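Long-range contact in endo-b-1,4-glucanase (Nasutitermes takasagoensis, PDB 1KS8), which probably cleaves internal beta-1,4-glucosidic linkages in cellulose and related beta-glucans, as a family 9 glycosyl hydrolase: residues A[153-157]-A[214-218]. Residues are numbered along the deposited sequence.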
# COMPACT_ATOMS: atom_id res chain seq x y z
N GLY A 153 -0.08 -14.91 1.85
CA GLY A 153 0.98 -14.50 2.75
C GLY A 153 0.94 -13.02 3.08
O GLY A 153 1.06 -12.64 4.25
N GLU A 154 0.79 -12.17 2.07
CA GLU A 154 0.75 -10.74 2.32
C GLU A 154 -0.48 -10.39 3.15
O GLU A 154 -0.42 -9.52 4.02
CB GLU A 154 0.72 -9.94 1.01
CG GLU A 154 0.89 -8.44 1.21
CD GLU A 154 2.21 -8.08 1.88
OE1 GLU A 154 3.26 -8.54 1.40
OE2 GLU A 154 2.19 -7.33 2.89
N THR A 155 -1.59 -11.07 2.89
CA THR A 155 -2.81 -10.81 3.64
C THR A 155 -2.63 -11.25 5.09
O THR A 155 -3.08 -10.57 6.01
CB THR A 155 -4.01 -11.53 3.00
OG1 THR A 155 -4.14 -11.11 1.64
CG2 THR A 155 -5.30 -11.17 3.74
N ALA A 156 -1.95 -12.38 5.30
CA ALA A 156 -1.70 -12.85 6.66
C ALA A 156 -0.83 -11.82 7.39
O ALA A 156 -1.04 -11.55 8.57
CB ALA A 156 -0.99 -14.20 6.62
N ALA A 157 0.14 -11.26 6.68
CA ALA A 157 1.02 -10.25 7.27
C ALA A 157 0.22 -9.01 7.66
O ALA A 157 0.41 -8.46 8.75
CB ALA A 157 2.12 -9.87 6.27
N GLU A 214 7.23 -13.64 0.50
CA GLU A 214 5.98 -13.43 1.22
C GLU A 214 5.82 -14.39 2.39
O GLU A 214 5.26 -14.04 3.43
CB GLU A 214 4.78 -13.60 0.28
CG GLU A 214 4.61 -12.48 -0.72
CD GLU A 214 4.45 -11.14 -0.06
OE1 GLU A 214 3.74 -11.07 0.97
OE2 GLU A 214 5.03 -10.15 -0.56
N LEU A 215 6.30 -15.62 2.23
CA LEU A 215 6.21 -16.61 3.30
C LEU A 215 7.06 -16.17 4.49
O LEU A 215 6.65 -16.32 5.64
CB LEU A 215 6.67 -17.98 2.79
CG LEU A 215 5.74 -18.63 1.75
CD1 LEU A 215 6.36 -19.92 1.23
CD2 LEU A 215 4.38 -18.90 2.38
N VAL A 216 8.24 -15.63 4.21
CA VAL A 216 9.13 -15.16 5.26
C VAL A 216 8.53 -13.92 5.93
O VAL A 216 8.55 -13.78 7.15
CB VAL A 216 10.52 -14.80 4.69
CG1 VAL A 216 11.45 -14.37 5.82
CG2 VAL A 216 11.11 -16.00 3.95
N TRP A 217 8.01 -13.02 5.10
CA TRP A 217 7.39 -11.77 5.55
C TRP A 217 6.22 -12.08 6.49
O TRP A 217 6.13 -11.53 7.58
CB TRP A 217 6.93 -11.00 4.31
CG TRP A 217 6.20 -9.69 4.50
CD1 TRP A 217 4.94 -9.39 4.05
CD2 TRP A 217 6.73 -8.46 5.02
NE1 TRP A 217 4.66 -8.06 4.25
CE2 TRP A 217 5.74 -7.46 4.84
CE3 TRP A 217 7.95 -8.10 5.61
CZ2 TRP A 217 5.94 -6.13 5.23
CZ3 TRP A 217 8.14 -6.77 6.00
CH2 TRP A 217 7.14 -5.80 5.80
N ALA A 218 5.34 -12.98 6.05
CA ALA A 218 4.18 -13.37 6.85
C ALA A 218 4.60 -14.04 8.16
O ALA A 218 4.05 -13.74 9.23
CB ALA A 218 3.29 -14.32 6.05
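Glu154 has the largest area buried by this contact, followed closely by Glu214 and Ala218. The CA-to-CB bond of Glu154 points sideways, yet its long side chain swings its carboxylate across to the facing helix, where Glu154 OE2 accepts a hydrogen bond from Trp217 NE1 (2.9 Å, 154° at the hydrogen). The acceptor lies near the indole plane, at the ring edge, where the N-H points. Thr70 of helix 62-78 also hydrogen-bonds to this OE2. Oxygens Glu154 OE1 and Glu214 OE1 lie only 2.6 Å apart; Lys256 offsets the clustered acids with salt bridges to Glu154 OE1 and Glu214 OE2, and adds a cation-pi contact with Trp217. Glu214 is also a calcium ligand seen in a structure of this protein, although no metal is bound here, so the contact contains one ligand of the calcium site, whose others include Asp213 and Asp254, and Glu154 lies beside it.

Helices 149-165 and 212-226 belong to the (alpha/alpha)6 barrel of family 9. Their segments 153-157 and 214-218 run nearly parallel, at 15°, with axes 8.1 Å apart at closest approach. Small residues permit that spacing. Ala218 turns its methyl into the interface, with CB 3.3 Å from Gly153 O and 4.3 Å from Ala156 CB. Gly153 has no side chain in the gap; a CB there would sit a tight 3.3 Å from Glu214 O. One turn after Gly153, Ala157 has its CA 4.5 Å from Ala218 CA, and Ala157 CB rests 3.6 Å from Trp217 CD1, its short methyl leaving room for the indole.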